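Local coordinates for fiber protein (Snake adenovirus 1, PDB 4D0U) that probably forms the spikes at the capsid vertices and attaches the virion to host-cell receptors through its trimeric head domain, at residues L42-N50 and K86-F96. The protein carries 2 engineered substitutions. Sequence-based numbering, arbitrary orientation. Where two conformers were deposited one is given.
Sequences LDIAEELQN and KAPASAELSSF
The carboxylate of Glu-46 meets the start of helix 91-98 and shows how a strand residue can hold a helix N-terminus from outside. Two bonds reach it from Ser-90, the N-cap: OG donates to Glu-46 OE1 at 2.6 Å, and the backbone N to Glu-46 OE2 at 2.9 Å, nearly straight at 172°. Each oxygen uses its syn lone pair, so both prongs of the carboxylate grip one residue. With chi1 at 73°, Ser-90 OG sits between its own N and carbonyl carbon, where it can also accept from Leu-93 N; the serine hydroxyl thus caps the helix while donating to the glutamate. The helix N-terminus would probably stabilise the negative charge.

Water extends this polar network. One molecule donates to both Glu-46 OE2 and Pro-88 O, and a second joins Pro-88 O to Gln-49 N, bridging the ends of the two strands.

Apolar contacts flank the carboxylate. Leu-93 CD2 lies 3.6 Å from Glu-46 CD and also touches Leu-48 CD1, while Leu-48 CB rests on the methyl of Ala-87. Toward the strand's N-terminal end, Ile-44 CD1 packs across the aliphatic stem of Glu-92, 3.5 Å from its CG. Leu-42 CD2 meets the Phe-96 ring obliquely, 3.7 Å from Phe-96 CD2; that ring also packs against Trp-105.

At the other end the backbones draw close, and Asn-50 CA makes a CH...O contact of 3.4 Å with Lys-86 O. Asn-50 OD1 itself accepts from the backbone N atoms of Lys-52 and Val-54, within the turn leading to strand 55-65.

Strand 40-49 borders one four-stranded antiparallel sheet and strand 85-88 the other, so the contact joins the two sheets of the fibre head's beta-sandwich along one margin, with the short helix packed against the edge strand.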
loop_
_atom_site.group_PDB
_atom_site.type_symbol
_atom_site.label_atom_id
_atom_site.label_comp_id
_atom_site.label_asym_id
_atom_site.label_seq_id
_atom_site.Cartn_x
_atom_site.Cartn_y
_atom_site.Cartn_z
ATOM N N LEU A 42 6.810 14.105 -9.740
ATOM C CA LEU A 42 6.115 14.997 -8.812
ATOM C C LEU A 42 6.061 14.332 -7.450
ATOM O O LEU A 42 5.730 13.148 -7.342
ATOM C CB LEU A 42 4.693 15.312 -9.296
ATOM C CG LEU A 42 3.881 16.100 -8.253
ATOM C CD1 LEU A 42 4.093 17.587 -8.457
ATOM C CD2 LEU A 42 2.403 15.762 -8.288
ATOM N N ASP A 43 6.402 15.072 -6.401
ATOM C CA ASP A 43 6.283 14.514 -5.070
ATOM C C ASP A 43 6.013 15.599 -4.073
ATOM O O ASP A 43 6.972 16.201 -3.578
ATOM C CB ASP A 43 7.576 13.769 -4.689
ATOM C CG ASP A 43 7.314 12.544 -3.863
ATOM O OD1 ASP A 43 6.126 12.272 -3.596
ATOM O OD2 ASP A 43 8.284 11.830 -3.489
ATOM N N ILE A 44 4.737 15.855 -3.766
ATOM C CA ILE A 44 4.380 16.951 -2.878
ATOM C C ILE A 44 3.585 16.484 -1.667
ATOM O O ILE A 44 2.952 15.437 -1.690
ATOM C CB ILE A 44 3.569 18.031 -3.604
ATOM C CG1 ILE A 44 2.213 17.482 -4.065
ATOM C CG2 ILE A 44 4.407 18.658 -4.734
ATOM C CD1 ILE A 44 1.361 18.430 -4.861
ATOM N N ALA A 45 3.602 17.296 -0.626
ATOM C CA ALA A 45 3.057 16.882 0.639
ATOM C C ALA A 45 2.500 18.105 1.329
ATOM O O ALA A 45 3.066 19.212 1.224
ATOM C CB ALA A 45 4.130 16.189 1.482
ATOM N N GLU A 46 1.373 17.926 2.000
ATOM C CA GLU A 46 0.753 19.001 2.742
ATOM C C GLU A 46 -0.145 18.481 3.843
ATOM O O GLU A 46 -0.664 17.372 3.757
ATOM C CB GLU A 46 0.011 19.968 1.824
ATOM C CG GLU A 46 -1.247 19.497 1.156
ATOM C CD GLU A 46 -1.762 20.555 0.167
ATOM O OE1 GLU A 46 -1.066 20.726 -0.861
ATOM O OE2 GLU A 46 -2.813 21.204 0.395
ATOM N N GLU A 47 -0.351 19.308 4.857
ATOM C CA GLU A 47 -1.236 18.972 5.959
ATOM C C GLU A 47 -2.549 19.706 5.743
ATOM O O GLU A 47 -2.551 20.898 5.403
ATOM C CB GLU A 47 -0.590 19.423 7.269
ATOM C CG GLU A 47 -1.246 18.864 8.516
ATOM C CD GLU A 47 -0.804 17.446 8.810
ATOM O OE1 GLU A 47 0.229 17.010 8.254
ATOM O OE2 GLU A 47 -1.491 16.762 9.593
ATOM N N LEU A 48 -3.661 19.007 5.941
ATOM C CA LEU A 48 -4.989 19.613 5.840
ATOM C C LEU A 48 -5.666 19.473 7.195
ATOM O O LEU A 48 -5.428 18.498 7.918
ATOM C CB LEU A 48 -5.845 18.901 4.771
ATOM C CG LEU A 48 -5.638 19.267 3.298
ATOM C CD1 LEU A 48 -4.291 18.828 2.786
ATOM C CD2 LEU A 48 -6.706 18.705 2.388
ATOM N N GLN A 49 -6.523 20.428 7.545
ATOM C CA GLN A 49 -7.194 20.363 8.819
ATOM C C GLN A 49 -8.647 20.785 8.652
ATOM O O GLN A 49 -8.925 21.765 7.967
ATOM C CB GLN A 49 -6.481 21.291 9.795
ATOM C CG GLN A 49 -6.882 21.071 11.236
ATOM C CD GLN A 49 -5.875 21.656 12.214
ATOM O OE1 GLN A 49 -6.249 22.070 13.314
ATOM N NE2 GLN A 49 -4.595 21.682 11.828
ATOM N N ASN A 50 -9.573 20.051 9.251
ATOM C CA ASN A 50 -10.971 20.462 9.197
ATOM C C ASN A 50 -11.312 21.468 10.305
ATOM O O ASN A 50 -10.425 21.871 11.060
ATOM C CB ASN A 50 -11.934 19.261 9.133
ATOM C CG ASN A 50 -12.084 18.528 10.449
ATOM O OD1 ASN A 50 -11.460 18.867 11.446
ATOM N ND2 ASN A 50 -12.930 17.512 10.449
ATOM N N LYS A 86 -13.625 17.437 5.626
ATOM C CA LYS A 86 -13.640 18.546 4.649
ATOM C C LYS A 86 -12.604 19.585 5.044
ATOM O O LYS A 86 -12.539 19.988 6.206
ATOM C CB LYS A 86 -15.031 19.187 4.556
ATOM C CG LYS A 86 -16.099 18.239 4.011
ATOM C CD LYS A 86 -17.470 18.891 3.952
ATOM C CE LYS A 86 -18.525 17.962 4.559
ATOM N NZ LYS A 86 -19.248 17.134 3.538
ATOM N N ALA A 87 -11.752 19.963 4.092
ATOM C CA ALA A 87 -10.660 20.894 4.384
ATOM C C ALA A 87 -10.169 21.527 3.105
ATOM O O ALA A 87 -10.193 20.895 2.037
ATOM C CB ALA A 87 -9.506 20.180 5.080
ATOM N N PRO A 88 -9.729 22.795 3.187
ATOM C CA PRO A 88 -9.158 23.407 1.990
ATOM C C PRO A 88 -7.832 22.759 1.608
ATOM O O PRO A 88 -7.024 22.415 2.471
ATOM C CB PRO A 88 -8.934 24.872 2.389
ATOM C CG PRO A 88 -9.196 24.982 3.837
ATOM C CD PRO A 88 -9.816 23.719 4.340
ATOM N N ALA A 89 -7.631 22.622 0.304
ATOM C CA ALA A 89 -6.414 22.064 -0.270
ATOM C C ALA A 89 -5.724 23.095 -1.153
ATOM O O ALA A 89 -6.399 23.968 -1.723
ATOM C CB ALA A 89 -6.789 20.846 -1.102
ATOM N N SER A 90 -4.402 22.984 -1.279
ATOM C CA SER A 90 -3.647 23.835 -2.204
ATOM C C SER A 90 -4.112 23.700 -3.649
ATOM O O SER A 90 -4.723 22.703 -4.035
ATOM C CB SER A 90 -2.170 23.527 -2.113
ATOM O OG SER A 90 -1.903 22.281 -2.723
ATOM N N ALA A 91 -3.804 24.712 -4.475
ATOM C CA ALA A 91 -4.105 24.621 -5.896
ATOM C C ALA A 91 -3.437 23.398 -6.546
ATOM O O ALA A 91 -4.059 22.725 -7.368
ATOM C CB ALA A 91 -3.683 25.902 -6.615
ATOM N N GLU A 92 -2.200 23.123 -6.144
ATOM C CA GLU A 92 -1.429 22.039 -6.724
ATOM C C GLU A 92 -2.049 20.690 -6.328
ATOM O O GLU A 92 -2.203 19.811 -7.189
ATOM C CB GLU A 92 0.045 22.087 -6.314
ATOM C CG GLU A 92 0.888 21.119 -7.129
ATOM C CD GLU A 92 2.410 21.336 -7.034
ATOM O OE1 GLU A 92 2.906 21.941 -6.044
ATOM O OE2 GLU A 92 3.121 20.870 -7.964
ATOM N N LEU A 93 -2.405 20.539 -5.055
ATOM C CA LEU A 93 -3.007 19.272 -4.636
ATOM C C LEU A 93 -4.356 19.118 -5.302
ATOM O O LEU A 93 -4.719 18.032 -5.738
ATOM C CB LEU A 93 -3.138 19.173 -3.122
ATOM C CG LEU A 93 -3.741 17.840 -2.594
ATOM C CD1 LEU A 93 -2.943 16.605 -3.031
ATOM C CD2 LEU A 93 -3.816 17.910 -1.074
ATOM N N SER A 94 -5.118 20.206 -5.379
ATOM C CA SER A 94 -6.442 20.138 -5.978
ATOM C C SER A 94 -6.371 19.705 -7.433
ATOM O O SER A 94 -7.150 18.876 -7.858
ATOM C CB SER A 94 -7.178 21.480 -5.875
ATOM O OG SER A 94 -7.356 21.871 -4.529
ATOM N N SER A 95 -5.408 20.245 -8.186
ATOM C CA SER A 95 -5.214 19.827 -9.570
ATOM C C SER A 95 -4.896 18.334 -9.666
ATOM O O SER A 95 -5.453 17.633 -10.500
ATOM C CB SER A 95 -4.142 20.688 -10.235
ATOM O OG SER A 95 -4.605 22.032 -10.293
ATOM N N PHE A 96 -4.014 17.864 -8.780
ATOM C CA PHE A 96 -3.669 16.450 -8.741
ATOM C C PHE A 96 -4.922 15.605 -8.454
ATOM O O PHE A 96 -5.167 14.587 -9.122
ATOM C CB PHE A 96 -2.611 16.208 -7.675
ATOM C CG PHE A 96 -2.115 14.773 -7.611
ATOM C CD1 PHE A 96 -2.739 13.859 -6.762
ATOM C CD2 PHE A 96 -0.997 14.363 -8.333
ATOM C CE1 PHE A 96 -2.266 12.551 -6.675
ATOM C CE2 PHE A 96 -0.526 13.054 -8.247
ATOM C CZ PHE A 96 -1.169 12.149 -7.415
HETATM O O HOH W 1 -3.871 23.072 2.385
HETATM O O HOH W 2 -6.506 22.532 5.342
HETATM O O HOH W 3 -14.780 17.564 8.266
#